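Local coordinates for spydx (Streptococcus pyogenes, PDB 2J43), which binds alpha-glucans such as host lung glycogen, being the tandem family 41 carbohydrate-binding modules of a cell-wall-anchored streptococcal virulence factor that is probably a pullulanase, at residues 58-70 and 81-93. Sequence-based numbering, arbitrary orientation. Where two conformers were deposited one is given.
Sequences PLAAKHRQQVSYL and KDQHISLLTPKMN
Gln-65 O is gripped twice: Leu-87 N donates to it over 2.8 Å, from above the carbonyl plane, and a water that also donates to Leu-87 O reaches it too. A second water joins Arg-64 O to Leu-87 O, so that water links the two chain segments beyond the end of strand 83-86. Beyond it the Arg-64 side chain bends at chi3 (-56°), which turns its NE to Pro-90 O at 2.9 Å, an almost straight bond (169°) lying near the guanidinium plane. Arg-64 NH1 turns back to Ala-60 O at 3.1 Å, so the guanidinium clips the 60-64 loop to the turn 89-92. Leu-87 packs between the two segments, its CD1 4.1 Å from Val-67 CG2 and meeting Leu-59 CD1 tip to tip. Paired backbone bonds join Val-67 with Ile-85 and Tyr-69 with Gln-83, an antiparallel hairpin. On the face carrying these four side chains Gln-83 CB sits over the Tyr-69 ring, 3.7 Å from its centroid, a CH-pi contact, while Ile-85 CD1 approaches Tyr-69 CE2 obliquely at 3.8 Å. Gln-83 NE2 bonds to Ser-80 O. Within the first module, strand 83-86 edges a four-stranded antiparallel sheet, strand 66-73 lies between strands 83-86 and 21-27, and Tyr-69 and Ile-85 pack on Met-7 of strand 4-9 in the facing sheet.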
ATOM      1  N   PRO A  58      -8.138  16.614  -4.755  1.00 16.18           N
ATOM      2  CA  PRO A  58      -7.168  17.288  -5.606  1.00 16.66           C
ATOM      3  C   PRO A  58      -5.987  17.800  -4.792  1.00 15.72           C
ATOM      4  O   PRO A  58      -6.144  18.402  -3.730  1.00 14.59           O
ATOM      5  CB  PRO A  58      -7.978  18.458  -6.214  1.00 16.82           C
ATOM      6  CG  PRO A  58      -9.375  17.962  -6.183  1.00 18.47           C
ATOM      7  CD  PRO A  58      -9.472  17.234  -4.869  1.00 18.06           C
ATOM      8  N   LEU A  59      -4.789  17.567  -5.320  1.00 15.73           N
ATOM      9  CA  LEU A  59      -3.550  17.961  -4.666  1.00 16.53           C
ATOM     10  C   LEU A  59      -2.928  19.219  -5.261  1.00 16.87           C
ATOM     11  O   LEU A  59      -3.246  19.597  -6.362  1.00 18.28           O
ATOM     12  CB  LEU A  59      -2.503  16.845  -4.743  1.00 15.91           C
ATOM     13  CG  LEU A  59      -2.846  15.556  -4.002  1.00 16.34           C
ATOM     14  CD1 LEU A  59      -1.749  14.538  -4.214  1.00 17.72           C
ATOM     15  CD2 LEU A  59      -3.098  15.820  -2.486  1.00 18.87           C
ATOM     16  N   ALA A  60      -2.058  19.833  -4.509  1.00 16.52           N
ATOM     17  CA  ALA A  60      -1.418  21.075  -4.928  1.00 18.48           C
ATOM     18  C   ALA A  60      -0.663  20.869  -6.230  1.00 19.19           C
ATOM     19  O   ALA A  60      -0.045  19.838  -6.434  1.00 18.99           O
ATOM     20  CB  ALA A  60      -0.497  21.539  -3.878  1.00 17.67           C
ATOM     21  N   ALA A  61      -0.630  21.908  -7.042  1.00 20.23           N
ATOM     22  CA  ALA A  61       0.084  21.865  -8.327  1.00 22.36           C
ATOM     23  C   ALA A  61       1.573  21.666  -8.147  1.00 23.28           C
ATOM     24  O   ALA A  61       2.218  21.068  -9.020  1.00 24.54           O
ATOM     25  CB  ALA A  61      -0.184  23.148  -9.109  1.00 22.76           C
ATOM     26  N   LYS A  62       2.127  22.175  -7.054  1.00 24.26           N
ATOM     27  CA  LYS A  62       3.539  22.002  -6.739  0.50 25.61           C
ATOM     28  C   LYS A  62       3.739  21.732  -5.249  1.00 25.64           C
ATOM     29  O   LYS A  62       2.915  22.112  -4.422  1.00 26.55           O
ATOM     30  CB  LYS A  62       4.328  23.245  -7.164  0.50 26.29           C
ATOM     31  CG  LYS A  62       3.935  24.494  -6.389  0.50 27.85           C
ATOM     32  CD  LYS A  62       3.881  25.741  -7.262  0.50 28.91           C
ATOM     33  CE  LYS A  62       3.079  26.844  -6.596  0.50 29.00           C
ATOM     34  NZ  LYS A  62       1.644  26.741  -6.965  0.50 26.79           N
ATOM     35  N   HIS A  63       4.836  21.070  -4.917  1.00 24.92           N
ATOM     36  CA  HIS A  63       5.263  20.734  -3.568  1.00 25.50           C
ATOM     37  C   HIS A  63       4.270  19.853  -2.830  1.00 24.78           C
ATOM     38  O   HIS A  63       3.667  20.267  -1.837  1.00 26.29           O
ATOM     39  CB  HIS A  63       5.644  21.983  -2.750  1.00 26.29           C
ATOM     40  CG  HIS A  63       6.578  22.904  -3.488  1.00 32.05           C
ATOM     41  ND1 HIS A  63       6.222  24.177  -3.886  1.00 36.02           N
ATOM     42  CD2 HIS A  63       7.859  22.723  -3.910  1.00 35.74           C
ATOM     43  CE1 HIS A  63       7.238  24.742  -4.520  1.00 38.64           C
ATOM     44  NE2 HIS A  63       8.245  23.884  -4.544  1.00 37.94           N
ATOM     45  N   ARG A  64       4.147  18.630  -3.328  1.00 22.77           N
ATOM     46  CA  ARG A  64       3.273  17.603  -2.772  1.00 20.35           C
ATOM     47  C   ARG A  64       4.010  16.708  -1.784  1.00 19.09           C
ATOM     48  O   ARG A  64       4.590  15.701  -2.162  1.00 18.75           O
ATOM     49  CB  ARG A  64       2.669  16.791  -3.907  1.00 20.30           C
ATOM     50  CG  ARG A  64       1.636  17.510  -4.668  1.00 17.99           C
ATOM     51  CD  ARG A  64       1.029  16.746  -5.839  1.00 18.22           C
ATOM     52  NE  ARG A  64       2.030  16.280  -6.812  1.00 19.31           N
ATOM     53  CZ  ARG A  64       2.595  17.077  -7.724  1.00 24.79           C
ATOM     54  NH1 ARG A  64       2.297  18.372  -7.784  1.00 21.67           N
ATOM     55  NH2 ARG A  64       3.501  16.573  -8.562  1.00 25.43           N
ATOM     56  N   GLN A  65       4.020  17.097  -0.519  1.00 18.70           N
ATOM     57  CA  GLN A  65       4.746  16.398   0.529  1.00 19.09           C
ATOM     58  C   GLN A  65       3.866  15.865   1.644  1.00 19.98           C
ATOM     59  O   GLN A  65       4.163  14.814   2.218  1.00 20.01           O
ATOM     60  CB  GLN A  65       5.799  17.298   1.163  1.00 20.07           C
ATOM     61  CG  GLN A  65       6.877  17.739   0.161  1.00 24.37           C
ATOM     62  CD  GLN A  65       7.822  18.743   0.765  1.00 31.81           C
ATOM     63  OE1 GLN A  65       7.426  19.900   1.070  1.00 37.45           O
ATOM     64  NE2 GLN A  65       9.056  18.323   0.976  1.00 34.76           N
ATOM     65  N   GLN A  66       2.842  16.629   2.035  1.00 18.92           N
ATOM     66  CA  GLN A  66       2.022  16.229   3.177  1.00 18.70           C
ATOM     67  C   GLN A  66       0.603  16.764   3.013  1.00 17.63           C
ATOM     68  O   GLN A  66       0.419  17.920   2.636  1.00 19.02           O
ATOM     69  CB  GLN A  66       2.592  16.784   4.480  1.00 20.59           C
ATOM     70  CG  GLN A  66       4.046  16.415   4.782  1.00 27.53           C
ATOM     71  CD  GLN A  66       4.507  16.785   6.177  1.00 33.38           C
ATOM     72  OE1 GLN A  66       3.922  16.330   7.174  1.00 37.33           O
ATOM     73  NE2 GLN A  66       5.589  17.568   6.257  1.00 37.34           N
ATOM     74  N   VAL A  67      -0.367  15.928   3.363  1.00 16.75           N
ATOM     75  CA  VAL A  67      -1.767  16.275   3.357  1.00 16.47           C
ATOM     76  C   VAL A  67      -2.306  16.027   4.738  1.00 16.34           C
ATOM     77  O   VAL A  67      -2.048  14.995   5.339  1.00 16.39           O
ATOM     78  CB  VAL A  67      -2.511  15.385   2.364  1.00 16.57           C
ATOM     79  CG1 VAL A  67      -3.993  15.488   2.487  1.00 18.56           C
ATOM     80  CG2 VAL A  67      -2.034  15.759   0.913  1.00 19.84           C
ATOM     81  N   SER A  68      -3.077  16.963   5.227  1.00 12.51           N
ATOM     82  CA  SER A  68      -3.736  16.784   6.471  1.00 12.53           C
ATOM     83  C   SER A  68      -5.240  16.794   6.231  1.00 12.19           C
ATOM     84  O   SER A  68      -5.756  17.394   5.295  1.00 12.08           O
ATOM     85  CB  SER A  68      -3.348  17.880   7.468  1.00 12.50           C
ATOM     86  OG  SER A  68      -1.936  17.817   7.756  1.00 12.84           O
ATOM     87  N   TYR A  69      -5.948  16.163   7.150  1.00 11.16           N
ATOM     88  CA  TYR A  69      -7.377  16.008   6.989  1.00 11.06           C
ATOM     89  C   TYR A  69      -8.048  15.660   8.312  1.00 11.51           C
ATOM     90  O   TYR A  69      -7.430  15.204   9.312  1.00 10.66           O
ATOM     91  CB  TYR A  69      -7.744  14.921   5.937  1.00 11.38           C
ATOM     92  CG  TYR A  69      -7.554  13.541   6.488  1.00 10.35           C
ATOM     93  CD1 TYR A  69      -8.617  12.834   7.071  1.00 11.19           C
ATOM     94  CD2 TYR A  69      -6.290  12.956   6.475  1.00 12.22           C
ATOM     95  CE1 TYR A  69      -8.363  11.580   7.636  1.00 12.11           C
ATOM     96  CE2 TYR A  69      -6.077  11.660   7.012  1.00 11.20           C
ATOM     97  CZ  TYR A  69      -7.112  11.020   7.582  1.00 12.29           C
ATOM     98  OH  TYR A  69      -6.882   9.778   8.159  1.00 14.95           O
ATOM     99  N   LEU A  70      -9.355  15.844   8.304  1.00 10.78           N
ATOM    100  CA  LEU A  70     -10.215  15.331   9.352  1.00 10.80           C
ATOM    101  C   LEU A  70     -11.579  15.074   8.746  1.00 12.20           C
ATOM    102  O   LEU A  70     -11.874  15.585   7.678  1.00 11.79           O
ATOM    103  CB  LEU A  70     -10.301  16.284  10.544  1.00 11.46           C
ATOM    104  CG  LEU A  70     -10.905  17.650  10.259  1.00 10.87           C
ATOM    105  CD1 LEU A  70     -12.425  17.552  10.388  1.00 13.32           C
ATOM    106  CD2 LEU A  70     -10.386  18.753  11.180  1.00 11.24           C
ATOM    107  N   LYS A  81     -10.535  13.369  14.843  1.00 13.68           N
ATOM    108  CA  LYS A  81      -9.339  14.148  15.236  1.00 13.78           C
ATOM    109  C   LYS A  81      -8.546  14.510  13.990  1.00 11.90           C
ATOM    110  O   LYS A  81      -8.707  13.934  12.910  1.00 12.42           O
ATOM    111  CB  LYS A  81      -8.425  13.460  16.241  1.00 14.44           C
ATOM    112  CG  LYS A  81      -9.114  12.893  17.465  1.00 17.94           C
ATOM    113  CD  LYS A  81      -8.096  12.108  18.348  1.00 25.60           C
ATOM    114  CE  LYS A  81      -8.766  11.476  19.588  1.00 29.12           C
ATOM    115  NZ  LYS A  81      -7.757  10.848  20.507  1.00 34.94           N
ATOM    116  N   ASP A  82      -7.676  15.502  14.126  1.00 12.16           N
ATOM    117  CA  ASP A  82      -6.817  15.853  13.014  1.00 11.46           C
ATOM    118  C   ASP A  82      -5.858  14.713  12.681  1.00 10.90           C
ATOM    119  O   ASP A  82      -5.314  14.088  13.600  1.00 12.82           O
ATOM    120  CB  ASP A  82      -5.942  17.054  13.388  1.00 11.71           C
ATOM    121  CG  ASP A  82      -6.681  18.320  13.596  1.00 12.26           C
ATOM    122  OD1 ASP A  82      -7.912  18.448  13.492  1.00 11.21           O
ATOM    123  OD2 ASP A  82      -5.960  19.368  13.866  1.00 13.00           O
ATOM    124  N   GLN A  83      -5.610  14.517  11.390  1.00 10.33           N
ATOM    125  CA  GLN A  83      -4.758  13.460  10.876  1.00 10.91           C
ATOM    126  C   GLN A  83      -3.841  13.980   9.799  1.00 12.32           C
ATOM    127  O   GLN A  83      -4.129  15.017   9.202  1.00 12.23           O
ATOM    128  CB  GLN A  83      -5.638  12.302  10.359  1.00 12.11           C
ATOM    129  CG  GLN A  83      -6.623  11.781  11.309  1.00 11.39           C
ATOM    130  CD  GLN A  83      -6.076  11.011  12.516  1.00 12.97           C
ATOM    131  OE1 GLN A  83      -4.934  10.550  12.500  1.00 15.52           O
ATOM    132  NE2 GLN A  83      -6.919  10.874  13.567  1.00 14.08           N
ATOM    133  N   HIS A  84      -2.712  13.298   9.597  1.00 15.11           N
ATOM    134  CA  HIS A  84      -1.656  13.751   8.705  1.00 15.94           C
ATOM    135  C   HIS A  84      -1.051  12.610   7.889  1.00 18.54           C
ATOM    136  O   HIS A  84      -0.714  11.567   8.447  1.00 19.09           O
ATOM    137  CB  HIS A  84      -0.552  14.455   9.514  1.00 17.17           C
ATOM    138  CG  HIS A  84      -1.074  15.488  10.455  1.00 15.70           C
ATOM    139  ND1 HIS A  84      -1.380  15.199  11.766  1.00 18.32           N
ATOM    140  CD2 HIS A  84      -1.498  16.760  10.244  1.00 10.75           C
ATOM    141  CE1 HIS A  84      -1.850  16.294  12.343  1.00 14.82           C
ATOM    142  NE2 HIS A  84      -1.974  17.237  11.435  1.00 16.97           N
ATOM    143  N   ILE A  85      -0.881  12.836   6.592  1.00 17.57           N
ATOM    144  CA  ILE A  85      -0.372  11.840   5.680  1.00 18.14           C
ATOM    145  C   ILE A  85       0.888  12.410   5.033  1.00 19.02           C
ATOM    146  O   ILE A  85       0.860  13.477   4.453  1.00 18.34           O
ATOM    147  CB  ILE A  85      -1.367  11.541   4.588  1.00 17.33           C
ATOM    148  CG1 ILE A  85      -2.687  10.992   5.116  1.00 20.04           C
ATOM    149  CG2 ILE A  85      -0.780  10.573   3.524  1.00 18.07           C
ATOM    150  CD1 ILE A  85      -3.713  11.044   4.064  1.00 21.30           C
ATOM    151  N   SER A  86       1.986  11.676   5.158  1.00 20.70           N
ATOM    152  CA  SER A  86       3.207  11.941   4.404  1.00 22.24           C
ATOM    153  C   SER A  86       3.080  11.338   3.023  1.00 21.47           C
ATOM    154  O   SER A  86       2.799  10.136   2.878  1.00 22.06           O
ATOM    155  CB  SER A  86       4.378  11.258   5.100  1.00 23.64           C
ATOM    156  OG  SER A  86       4.705  11.968   6.275  1.00 29.09           O
ATOM    157  N   LEU A  87       3.274  12.150   1.995  1.00 20.00           N
ATOM    158  CA  LEU A  87       3.303  11.633   0.627  1.00 19.69           C
ATOM    159  C   LEU A  87       4.719  11.160   0.388  1.00 20.42           C
ATOM    160  O   LEU A  87       5.640  11.957   0.499  1.00 20.17           O
ATOM    161  CB  LEU A  87       2.896  12.708  -0.384  1.00 19.52           C
ATOM    162  CG  LEU A  87       1.441  13.165  -0.211  1.00 19.31           C
ATOM    163  CD1 LEU A  87       1.123  14.294  -1.190  1.00 20.36           C
ATOM    164  CD2 LEU A  87       0.495  11.992  -0.383  1.00 19.61           C
ATOM    165  N   LEU A  88       4.913   9.876   0.093  1.00 19.86           N
ATOM    166  CA  LEU A  88       6.272   9.305   0.006  1.00 20.15           C
ATOM    167  C   LEU A  88       7.041   9.891  -1.144  1.00 19.30           C
ATOM    168  O   LEU A  88       8.281   9.999  -1.112  1.00 19.86           O
ATOM    169  CB  LEU A  88       6.186   7.758  -0.100  1.00 18.67           C
ATOM    170  CG  LEU A  88       5.561   7.046   1.108  1.00 21.21           C
ATOM    171  CD1 LEU A  88       5.432   5.502   0.873  1.00 20.91           C
ATOM    172  CD2 LEU A  88       6.311   7.320   2.340  1.00 23.92           C
ATOM    173  N   THR A  89       6.301  10.242  -2.174  1.00 19.33           N
ATOM    174  CA  THR A  89       6.805  10.952  -3.335  1.00 19.95           C
ATOM    175  C   THR A  89       5.700  11.844  -3.817  1.00 19.30           C
ATOM    176  O   THR A  89       4.532  11.569  -3.531  1.00 16.86           O
ATOM    177  CB  THR A  89       7.247   9.972  -4.499  1.00 21.10           C
ATOM    178  OG1 THR A  89       7.823  10.715  -5.522  1.00 27.73           O
ATOM    179  CG2 THR A  89       6.103   9.451  -5.281  1.00 22.10           C
ATOM    180  N   PRO A  90       6.004  12.907  -4.576  1.00 19.77           N
ATOM    181  CA  PRO A  90       4.949  13.738  -5.157  1.00 20.04           C
ATOM    182  C   PRO A  90       4.014  13.016  -6.098  1.00 19.55           C
ATOM    183  O   PRO A  90       2.945  13.533  -6.396  1.00 19.22           O
ATOM    184  CB  PRO A  90       5.728  14.867  -5.886  1.00 21.40           C
ATOM    185  CG  PRO A  90       7.022  14.842  -5.295  1.00 20.16           C
ATOM    186  CD  PRO A  90       7.344  13.473  -4.865  1.00 19.64           C
ATOM    187  N   LYS A  91       4.386  11.825  -6.586  1.00 20.71           N
ATOM    188  CA  LYS A  91       3.463  11.028  -7.404  1.00 20.84           C
ATOM    189  C   LYS A  91       2.556  10.094  -6.593  1.00 19.08           C
ATOM    190  O   LYS A  91       1.757   9.386  -7.196  1.00 19.01           O
ATOM    191  CB  LYS A  91       4.212  10.177  -8.426  1.00 22.30           C
ATOM    192  CG  LYS A  91       4.956  10.970  -9.516  1.00 26.18           C
ATOM    193  CD  LYS A  91       5.515  10.044 -10.590  1.00 31.42           C
ATOM    194  CE  LYS A  91       6.094  10.839 -11.772  1.00 36.05           C
ATOM    195  NZ  LYS A  91       7.214  11.702 -11.345  1.00 37.29           N
HETATM  196  N   MSE A  92       2.666  10.071  -5.264  1.00 17.66           N
HETATM  197  CA  MSE A  92       1.803   9.183  -4.467  1.00 16.88           C
HETATM  198  C   MSE A  92       0.356   9.627  -4.599  1.00 16.21           C
HETATM  199  O   MSE A  92       0.027  10.797  -4.328  1.00 15.80           O
HETATM  200  CB  MSE A  92       2.234   9.115  -3.028  1.00 16.31           C
HETATM  201  CG  MSE A  92       1.239   8.328  -2.178  1.00 14.96           C
HETATM  202 SE   MSE A  92       1.977   7.828  -0.471  1.00 24.97          SE
HETATM  203  CE  MSE A  92       0.272   7.872   0.555  1.00 20.29           C
ATOM    204  N   ASN A  93      -0.458   8.729  -5.148  1.00 16.53           N
ATOM    205  CA  ASN A  93      -1.801   9.068  -5.595  1.00 17.17           C
ATOM    206  C   ASN A  93      -2.952   8.383  -4.906  1.00 16.42           C
ATOM    207  O   ASN A  93      -4.102   8.436  -5.360  1.00 16.77           O
ATOM    208  CB  ASN A  93      -1.912   9.039  -7.107  1.00 18.05           C
ATOM    209  CG  ASN A  93      -1.802   7.666  -7.635  1.00 20.79           C
ATOM    210  OD1 ASN A  93      -1.614   6.723  -6.875  1.00 19.26           O
ATOM    211  ND2 ASN A  93      -1.971   7.532  -8.959  1.00 28.27           N
TER
HETATM  212  O   HOH W   1       6.552  13.812  -1.534  1.00 18.52           O
HETATM  213  O   HOH W   2       6.621  13.776   2.736  1.00 32.73           O